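Local structure of nigritoxine (Vibrio nigripulchritudo, 5M41) at residues 390-395 and 407-412; 576-581 and 695-700; 601-606 and 646-651. The protein acts as a bacterial toxin against crustaceans and insects and is built on a fold described as new. All coordinates share one frame; numbering follows the deposited sequence.

Contact 1 (390-395 and 407-412); sequences NGLVSV and SKIGNA
Backbone packing brings the helices 386-396 and 406-415 together through their segments 390-395 and 407-412. The axes of the segments approach to 8.3 Å and run at 135° to one another, halfway between perpendicular and antiparallel. Gly391 is where the backbones come nearest: its CA lies 4.3 Å from Ala412 CA, and with no side chain at Gly391 the second helix can settle directly on the peptide. The CB of Ala412 is pressed against that surface, 3.3 Å from Gly391 O. In return, Gly391 CA makes a CA-H...O contact with Ala412 O at 3.6 Å.

Apolar side chains widen this footing. Val395 spreads its two methyls over two residues of the other helix: its CG1, anti to its own carbonyl carbon, reaches Ala412 CB at 3.9 Å, while its CG2 touches Ile409 CG1 at 4.1 Å, the two side chains crossing at nearly a right angle. Leu392 behaves differently. With CG anti to the backbone N (chi1 176°) it runs alongside Ile409, both pointing the same way, and CD1 meets Ile409 CG1 at 4.1 Å.

The polar groups find their partners within their own helix or beyond the pair. Ser394 holds OG in the crowded position between N and the carbonyl carbon (chi1 73°), from which it donates to Gly391 O at 2.8 Å, approaching from above the carbonyl plane. That oxygen also receives a weak bond from Val395 N. Lys408 turns its end away and forms a salt bridge with Asp617.

Here a glycine and an alanine let two helices, consecutive in the chain and splayed, form a close-packed helix-loop-helix pair whose Leu392 and Ile409 rest on Val367 of strand 366-370, part of an antiparallel sheet.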
loop_
_atom_site.group_PDB
_atom_site.type_symbol
_atom_site.label_atom_id
_atom_site.label_comp_id
_atom_site.label_asym_id
_atom_site.label_seq_id
_atom_site.Cartn_x
_atom_site.Cartn_y
_atom_site.Cartn_z
ATOM N N ASN A 390 11.332 -3.720 -4.400
ATOM C CA ASN A 390 11.527 -4.549 -5.612
ATOM C C ASN A 390 10.251 -5.322 -5.966
ATOM O O ASN A 390 9.797 -5.292 -7.106
ATOM C CB ASN A 390 12.698 -5.537 -5.467
ATOM C CG ASN A 390 14.064 -4.855 -5.503
ATOM O OD1 ASN A 390 14.183 -3.653 -5.745
ATOM N ND2 ASN A 390 15.105 -5.632 -5.261
ATOM N N GLY A 391 9.665 -5.999 -4.984
ATOM C CA GLY A 391 8.434 -6.753 -5.221
ATOM C C GLY A 391 7.324 -5.865 -5.773
ATOM O O GLY A 391 6.698 -6.189 -6.783
ATOM N N LEU A 392 7.076 -4.744 -5.114
ATOM C CA LEU A 392 6.018 -3.842 -5.544
ATOM C C LEU A 392 6.250 -3.300 -6.953
ATOM O O LEU A 392 5.327 -3.281 -7.785
ATOM C CB LEU A 392 5.820 -2.685 -4.540
ATOM C CG LEU A 392 4.791 -1.619 -4.957
ATOM C CD1 LEU A 392 3.404 -2.208 -5.196
ATOM C CD2 LEU A 392 4.732 -0.492 -3.935
ATOM N N VAL A 393 7.465 -2.832 -7.207
ATOM C CA VAL A 393 7.804 -2.280 -8.510
ATOM C C VAL A 393 7.593 -3.342 -9.604
ATOM O O VAL A 393 7.015 -3.053 -10.652
ATOM C CB VAL A 393 9.242 -1.720 -8.564
ATOM C CG1 VAL A 393 9.693 -1.536 -10.007
ATOM C CG2 VAL A 393 9.329 -0.398 -7.833
ATOM N N SER A 394 8.013 -4.575 -9.353
ATOM C CA SER A 394 7.836 -5.617 -10.371
ATOM C C SER A 394 6.373 -5.858 -10.742
ATOM O O SER A 394 6.080 -6.218 -11.883
ATOM C CB SER A 394 8.492 -6.937 -9.964
ATOM O OG SER A 394 7.759 -7.580 -8.930
ATOM N N VAL A 395 5.451 -5.678 -9.797
ATOM C CA VAL A 395 4.029 -5.864 -10.138
ATOM C C VAL A 395 3.323 -4.559 -10.542
ATOM O O VAL A 395 2.306 -4.602 -11.236
ATOM C CB VAL A 395 3.226 -6.650 -9.065
ATOM C CG1 VAL A 395 3.770 -8.075 -8.907
ATOM C CG2 VAL A 395 3.224 -5.910 -7.735
ATOM N N SER A 407 -2.978 -9.762 -3.040
ATOM C CA SER A 407 -2.366 -11.059 -3.210
ATOM C C SER A 407 -1.088 -11.010 -4.066
ATOM O O SER A 407 -0.050 -11.510 -3.644
ATOM C CB SER A 407 -3.404 -12.034 -3.770
ATOM O OG SER A 407 -2.768 -13.133 -4.378
ATOM N N LYS A 408 -1.152 -10.391 -5.247
ATOM C CA LYS A 408 0.050 -10.180 -6.075
ATOM C C LYS A 408 1.140 -9.391 -5.348
ATOM O O LYS A 408 2.318 -9.739 -5.419
ATOM C CB LYS A 408 -0.290 -9.462 -7.383
ATOM C CG LYS A 408 -0.639 -10.380 -8.553
ATOM C CD LYS A 408 -0.982 -9.538 -9.777
ATOM C CE LYS A 408 -1.212 -10.377 -11.022
ATOM N NZ LYS A 408 -2.484 -11.136 -10.950
ATOM N N ILE A 409 0.760 -8.329 -4.644
ATOM C CA ILE A 409 1.762 -7.562 -3.907
ATOM C C ILE A 409 2.392 -8.430 -2.816
ATOM O O ILE A 409 3.624 -8.515 -2.718
ATOM C CB ILE A 409 1.193 -6.247 -3.331
ATOM C CG1 ILE A 409 0.827 -5.295 -4.485
ATOM C CG2 ILE A 409 2.200 -5.619 -2.406
ATOM C CD1 ILE A 409 -0.163 -4.205 -4.123
ATOM N N GLY A 410 1.555 -9.098 -2.021
ATOM C CA GLY A 410 2.065 -9.965 -0.955
ATOM C C GLY A 410 3.036 -11.024 -1.469
ATOM O O GLY A 410 4.100 -11.248 -0.879
ATOM N N ASN A 411 2.664 -11.674 -2.571
ATOM C CA ASN A 411 3.499 -12.696 -3.221
ATOM C C ASN A 411 4.820 -12.150 -3.747
ATOM O O ASN A 411 5.852 -12.817 -3.654
ATOM C CB ASN A 411 2.741 -13.366 -4.365
ATOM C CG ASN A 411 1.548 -14.166 -3.886
ATOM O OD1 ASN A 411 1.356 -14.373 -2.685
ATOM N ND2 ASN A 411 0.741 -14.633 -4.830
ATOM N N ALA A 412 4.801 -10.935 -4.291
ATOM C CA ALA A 412 6.026 -10.345 -4.816
ATOM C C ALA A 412 6.990 -9.986 -3.679
ATOM O O ALA A 412 8.213 -10.069 -3.838
ATOM C CB ALA A 412 5.704 -9.141 -5.684
#

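Contact 2 (576-581 and 695-700); sequences VNNPYS and VESMRA
A type I beta turn, Asn578 to Ser581, combined with an Asx turn, closes the hairpin between strands 571-576 and 583-589 and rests against helix 688-704. Asn578 OD1 accepts from Tyr580 N at 2.9 Å, in the plane of the carbonyl and on a lone pair, with an N-H...O angle of 162°. The turn is closed by Ser581 N donating to Asn578 O at 3.1 Å. The first bond holds the amide, and CB of Asn578 is turned to the helix.

Ser697 makes most of the contact from the helix. Its OG stands 3.2 Å from Asn578 CB and 3.3 Å from Ser581 CA, and Val576 CG1 borders it more loosely at 4.1 Å. The hydroxyl, anti to its own carbonyl carbon, is hydrogen-bonded to Asn693 O one helical turn back, so it meets the turn by packing alone. Asn578 ND2 bonds to Asn693 OD1 and ties the turn to the same helix. The extended chain of Glu696 crosses Asn578 at about a right angle, and its OE1 forms a salt bridge with Lys557.

A buried serine thus packs against Asn578 and Ser581, the two ends of an Asx-stabilised type I turn, where a hairpin end sits on a helix.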
loop_
_atom_site.group_PDB
_atom_site.type_symbol
_atom_site.label_atom_id
_atom_site.label_comp_id
_atom_site.label_asym_id
_atom_site.label_seq_id
_atom_site.Cartn_x
_atom_site.Cartn_y
_atom_site.Cartn_z
ATOM N N VAL A 576 -13.089 8.458 -29.532
ATOM C CA VAL A 576 -12.461 9.127 -28.409
ATOM C C VAL A 576 -11.083 8.475 -28.109
ATOM O O VAL A 576 -10.860 7.313 -28.472
ATOM C CB VAL A 576 -13.415 9.158 -27.178
ATOM C CG1 VAL A 576 -13.446 7.816 -26.457
ATOM C CG2 VAL A 576 -12.997 10.259 -26.211
ATOM N N ASN A 577 -10.148 9.231 -27.518
ATOM C CA ASN A 577 -8.828 8.695 -27.193
ATOM C C ASN A 577 -8.815 7.701 -26.034
ATOM O O ASN A 577 -7.948 6.805 -26.004
ATOM C CB ASN A 577 -7.853 9.804 -26.840
ATOM C CG ASN A 577 -7.428 10.617 -28.039
ATOM O OD1 ASN A 577 -7.540 10.176 -29.181
ATOM N ND2 ASN A 577 -6.918 11.815 -27.776
ATOM N N ASN A 578 -9.744 7.868 -25.080
ATOM C CA ASN A 578 -9.777 7.033 -23.845
ATOM C C ASN A 578 -9.404 5.585 -24.128
ATOM O O ASN A 578 -10.046 4.936 -24.965
ATOM C CB ASN A 578 -11.162 7.055 -23.207
ATOM C CG ASN A 578 -11.148 6.541 -21.765
ATOM O OD1 ASN A 578 -10.622 5.450 -21.466
ATOM N ND2 ASN A 578 -11.707 7.338 -20.862
ATOM N N PRO A 579 -8.368 5.059 -23.447
ATOM C CA PRO A 579 -7.932 3.723 -23.842
ATOM C C PRO A 579 -8.915 2.607 -23.453
ATOM O O PRO A 579 -8.759 1.496 -23.906
ATOM C CB PRO A 579 -6.583 3.558 -23.119
ATOM C CG PRO A 579 -6.655 4.477 -21.960
ATOM C CD PRO A 579 -7.566 5.607 -22.333
ATOM N N TYR A 580 -9.925 2.927 -22.654
ATOM C CA TYR A 580 -10.969 1.966 -22.268
ATOM C C TYR A 580 -12.243 2.115 -23.098
ATOM O O TYR A 580 -13.304 1.631 -22.704
ATOM C CB TYR A 580 -11.312 2.150 -20.781
ATOM C CG TYR A 580 -10.167 1.802 -19.850
ATOM C CD1 TYR A 580 -9.972 0.494 -19.401
ATOM C CD2 TYR A 580 -9.292 2.781 -19.411
ATOM C CE1 TYR A 580 -8.919 0.179 -18.539
ATOM C CE2 TYR A 580 -8.253 2.486 -18.543
ATOM C CZ TYR A 580 -8.060 1.189 -18.124
ATOM O OH TYR A 580 -7.024 0.942 -17.272
ATOM N N SER A 581 -12.158 2.846 -24.204
ATOM C CA SER A 581 -13.307 3.045 -25.083
ATOM C C SER A 581 -13.534 1.856 -25.997
ATOM O O SER A 581 -12.598 1.424 -26.697
ATOM C CB SER A 581 -13.091 4.271 -25.959
ATOM O OG SER A 581 -14.123 4.352 -26.920
ATOM N N VAL A 695 -17.373 3.337 -19.089
ATOM C CA VAL A 695 -18.661 3.985 -19.014
ATOM C C VAL A 695 -18.537 5.441 -19.489
ATOM O O VAL A 695 -19.312 5.908 -20.345
ATOM C CB VAL A 695 -19.211 3.862 -17.566
ATOM C CG1 VAL A 695 -20.355 4.826 -17.312
ATOM C CG2 VAL A 695 -19.685 2.425 -17.321
ATOM N N GLU A 696 -17.561 6.149 -18.940
ATOM C CA GLU A 696 -17.311 7.540 -19.326
ATOM C C GLU A 696 -17.035 7.657 -20.829
ATOM O O GLU A 696 -17.524 8.588 -21.447
ATOM C CB GLU A 696 -16.166 8.134 -18.504
ATOM C CG GLU A 696 -15.773 9.557 -18.872
ATOM C CD GLU A 696 -14.645 10.090 -17.992
ATOM O OE1 GLU A 696 -13.624 9.381 -17.823
ATOM O OE2 GLU A 696 -14.776 11.218 -17.457
ATOM N N SER A 697 -16.284 6.709 -21.411
ATOM C CA SER A 697 -16.081 6.657 -22.878
ATOM C C SER A 697 -17.412 6.600 -23.591
ATOM O O SER A 697 -17.635 7.310 -24.568
ATOM C CB SER A 697 -15.305 5.415 -23.305
ATOM O OG SER A 697 -13.937 5.541 -23.022
ATOM N N MET A 698 -18.294 5.733 -23.107
ATOM C CA MET A 698 -19.592 5.570 -23.745
ATOM C C MET A 698 -20.438 6.838 -23.703
ATOM O O MET A 698 -21.010 7.237 -24.718
ATOM C CB MET A 698 -20.315 4.382 -23.141
ATOM C CG MET A 698 -19.566 3.104 -23.468
ATOM S SD MET A 698 -20.373 1.707 -22.681
ATOM C CE MET A 698 -19.335 0.385 -23.272
ATOM N N ARG A 699 -20.476 7.467 -22.535
ATOM C CA ARG A 699 -21.210 8.712 -22.322
ATOM C C ARG A 699 -20.640 9.882 -23.143
ATOM O O ARG A 699 -21.395 10.631 -23.773
ATOM C CB ARG A 699 -21.236 9.055 -20.824
ATOM C CG ARG A 699 -22.207 8.196 -20.029
ATOM C CD ARG A 699 -22.096 8.446 -18.528
ATOM N NE ARG A 699 -23.018 7.584 -17.787
ATOM C CZ ARG A 699 -22.925 7.303 -16.483
ATOM N NH1 ARG A 699 -21.930 7.803 -15.764
ATOM N NH2 ARG A 699 -23.834 6.522 -15.898
ATOM N N ALA A 700 -19.317 10.026 -23.152
ATOM C CA ALA A 700 -18.664 11.055 -23.980
ATOM C C ALA A 700 -18.965 10.857 -25.481
ATOM O O ALA A 700 -19.183 11.831 -26.206
ATOM C CB ALA A 700 -17.153 11.100 -23.723
#

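Contact 3 (601-606 and 646-651); sequences LESNAF and PDNIHF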
loop_
_atom_site.group_PDB
_atom_site.type_symbol
_atom_site.label_atom_id
_atom_site.label_comp_id
_atom_site.label_asym_id
_atom_site.label_seq_id
_atom_site.Cartn_x
_atom_site.Cartn_y
_atom_site.Cartn_z
ATOM N N LEU A 601 -21.019 0.062 -30.953
ATOM C CA LEU A 601 -20.361 -0.706 -29.923
ATOM C C LEU A 601 -19.506 -1.764 -30.608
ATOM O O LEU A 601 -20.002 -2.524 -31.447
ATOM C CB LEU A 601 -21.412 -1.387 -29.023
ATOM C CG LEU A 601 -20.846 -2.409 -28.025
ATOM C CD1 LEU A 601 -19.948 -1.739 -26.975
ATOM C CD2 LEU A 601 -21.975 -3.211 -27.383
ATOM N N GLU A 602 -18.235 -1.811 -30.226
ATOM C CA GLU A 602 -17.273 -2.745 -30.777
ATOM C C GLU A 602 -17.384 -4.123 -30.087
ATOM O O GLU A 602 -16.668 -4.421 -29.124
ATOM C CB GLU A 602 -15.874 -2.145 -30.650
ATOM C CG GLU A 602 -15.678 -0.883 -31.482
ATOM C CD GLU A 602 -14.675 0.092 -30.865
ATOM O OE1 GLU A 602 -13.746 -0.351 -30.164
ATOM O OE2 GLU A 602 -14.810 1.315 -31.080
ATOM N N SER A 603 -18.276 -4.951 -30.622
ATOM C CA SER A 603 -18.756 -6.158 -29.952
ATOM C C SER A 603 -17.656 -7.068 -29.446
ATOM O O SER A 603 -17.583 -7.336 -28.250
ATOM C CB SER A 603 -19.667 -6.937 -30.897
ATOM O OG SER A 603 -20.780 -6.143 -31.240
ATOM N N ASN A 604 -16.800 -7.528 -30.353
ATOM C CA ASN A 604 -15.800 -8.526 -30.008
ATOM C C ASN A 604 -14.670 -7.945 -29.176
ATOM O O ASN A 604 -14.118 -8.643 -28.311
ATOM C CB ASN A 604 -15.276 -9.262 -31.257
ATOM C CG ASN A 604 -16.311 -10.220 -31.849
ATOM O OD1 ASN A 604 -17.027 -10.911 -31.127
ATOM N ND2 ASN A 604 -16.388 -10.262 -33.168
ATOM N N ALA A 605 -14.348 -6.670 -29.404
ATOM C CA ALA A 605 -13.282 -6.036 -28.621
ATOM C C ALA A 605 -13.780 -5.979 -27.178
ATOM O O ALA A 605 -13.053 -6.363 -26.260
ATOM C CB ALA A 605 -12.942 -4.642 -29.140
ATOM N N PHE A 606 -15.029 -5.521 -27.019
ATOM C CA PHE A 606 -15.670 -5.400 -25.715
ATOM C C PHE A 606 -15.792 -6.785 -25.080
ATOM O O PHE A 606 -15.389 -6.982 -23.937
ATOM C CB PHE A 606 -17.055 -4.725 -25.838
ATOM C CG PHE A 606 -17.757 -4.503 -24.503
ATOM C CD1 PHE A 606 -17.359 -3.465 -23.636
ATOM C CD2 PHE A 606 -18.814 -5.325 -24.108
ATOM C CE1 PHE A 606 -18.005 -3.255 -22.417
ATOM C CE2 PHE A 606 -19.462 -5.114 -22.890
ATOM C CZ PHE A 606 -19.065 -4.083 -22.046
ATOM N N PRO A 646 -21.089 -11.839 -34.466
ATOM C CA PRO A 646 -20.935 -11.725 -35.931
ATOM C C PRO A 646 -20.694 -10.299 -36.453
ATOM O O PRO A 646 -20.201 -10.142 -37.556
ATOM C CB PRO A 646 -22.262 -12.273 -36.461
ATOM C CG PRO A 646 -22.746 -13.206 -35.376
ATOM C CD PRO A 646 -22.355 -12.508 -34.099
ATOM N N ASP A 647 -21.038 -9.269 -35.680
ATOM C CA ASP A 647 -20.855 -7.884 -36.143
ATOM C C ASP A 647 -20.854 -6.932 -34.957
ATOM O O ASP A 647 -21.197 -7.322 -33.840
ATOM C CB ASP A 647 -21.988 -7.488 -37.115
ATOM C CG ASP A 647 -21.575 -6.389 -38.117
ATOM O OD1 ASP A 647 -20.463 -5.812 -38.008
ATOM O OD2 ASP A 647 -22.376 -6.111 -39.044
ATOM N N ASN A 648 -20.470 -5.686 -35.213
ATOM C CA ASN A 648 -20.641 -4.600 -34.271
ATOM C C ASN A 648 -22.100 -4.285 -34.107
ATOM O O ASN A 648 -22.906 -4.645 -34.941
ATOM C CB ASN A 648 -19.892 -3.347 -34.750
ATOM C CG ASN A 648 -18.389 -3.506 -34.631
ATOM O OD1 ASN A 648 -17.901 -4.367 -33.890
ATOM N ND2 ASN A 648 -17.645 -2.687 -35.362
ATOM N N ILE A 649 -22.404 -3.584 -33.025
ATOM C CA ILE A 649 -23.749 -3.308 -32.557
ATOM C C ILE A 649 -23.983 -1.798 -32.698
ATOM O O ILE A 649 -23.104 -1.018 -32.385
ATOM C CB ILE A 649 -23.843 -3.739 -31.071
ATOM C CG1 ILE A 649 -24.090 -5.253 -30.985
ATOM C CG2 ILE A 649 -24.902 -2.956 -30.326
ATOM C CD1 ILE A 649 -23.830 -5.886 -29.629
ATOM N N HIS A 650 -25.161 -1.399 -33.170
ATOM C CA HIS A 650 -25.432 0.010 -33.487
ATOM C C HIS A 650 -26.616 0.571 -32.752
ATOM O O HIS A 650 -27.639 -0.100 -32.594
ATOM C CB HIS A 650 -25.619 0.188 -35.002
ATOM C CG HIS A 650 -24.519 -0.444 -35.832
ATOM N ND1 HIS A 650 -23.265 0.055 -35.879
ATOM C CD2 HIS A 650 -24.518 -1.590 -36.644
ATOM C CE1 HIS A 650 -22.496 -0.728 -36.680
ATOM N NE2 HIS A 650 -23.269 -1.722 -37.154
ATOM N N PHE A 651 -26.474 1.811 -32.295
ATOM C CA PHE A 651 -27.553 2.565 -31.670
ATOM C C PHE A 651 -27.713 3.870 -32.443
ATOM O O PHE A 651 -26.733 4.420 -32.946
ATOM C CB PHE A 651 -27.180 2.970 -30.247
ATOM C CG PHE A 651 -27.007 1.824 -29.280
ATOM C CD1 PHE A 651 -28.004 1.534 -28.352
ATOM C CD2 PHE A 651 -25.807 1.127 -29.209
ATOM C CE1 PHE A 651 -27.833 0.518 -27.418
ATOM C CE2 PHE A 651 -25.624 0.113 -28.272
ATOM C CZ PHE A 651 -26.642 -0.189 -27.377
HETATM O O HOH W 1 -17.292 -6.909 -33.217
#
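The imidazole of His650 has the carbonyl carbon of its near neighbour Asn648 over one face, offset toward the rim, while the ring of His598 meets it with the planes at about 80°. Its ND1 is hydrogen-bonded to Thr600 OG1. The carboxylate of Asp647 is met from above its plane, where Asn648 N donates to OD1 at 2.8 Å; the same oxygen also pairs with Lys637.

The main chains are joined by two good hydrogen bonds. Leu601 and Ile649 form an antiparallel hydrogen-bonded pair: Leu601 N donates to Ile649 O at 2.8 Å, and Ile649 N returns a bond to Leu601 O at 3.1 Å that is almost straight, 177° at the hydrogen. Both acceptors are approached in the carbonyl plane. The two side chains leave the same face of the sheet and lie side by side, with CB to CB 4.0 Å apart and Leu601 CD2 just as close to Ile649 CD1.

Beyond the pair, the chain turns at Glu602, the centre of an inverse gamma turn and the N-cap position of helix 603-614. Ser603 OG, anti to its own carbonyl carbon, donates to Asp647 O at 2.9 Å along a lone pair, and the same OG also touches Ile649 CG1. Asn648 OD1 faces the first turn of the helix. It takes a weak bond from Ser603 N at 3.3 Å and a firmer one from a water at 2.7 Å, which in turn accepts from Asn604 N. One amide oxygen therefore serves two N-H groups of the helix start, one directly and one through water. Glu602 itself pairs with Lys632.

Such a junction marks a strand-to-helix transition, where an inner strand of the six-stranded antiparallel sheet ends and the loop leading into the neighbouring strand supplies acceptors to the helix start.

In the fold
The three contacts fall into two regions of an elongated chain. Contact 1 comes first in sequence and lies nearest the middle, its centre about 30 Å from that of contact 2 and about 36 Å from that of contact 3, with no touch to either. Contacts 2 and 3 share the antiparallel sheet of strands 560-562 to 713-715, their centres about 15 Å apart. Contact 3 is nested in the loop that contact 2 closes, and the two meet where Met698 CE packs 4.0 Å from Phe606 CE1. Helix 667-676 touches side chains of both. These two build one sheet-and-helix region, while contact 1 is a helix pair packed against strand 366-370 of another sheet.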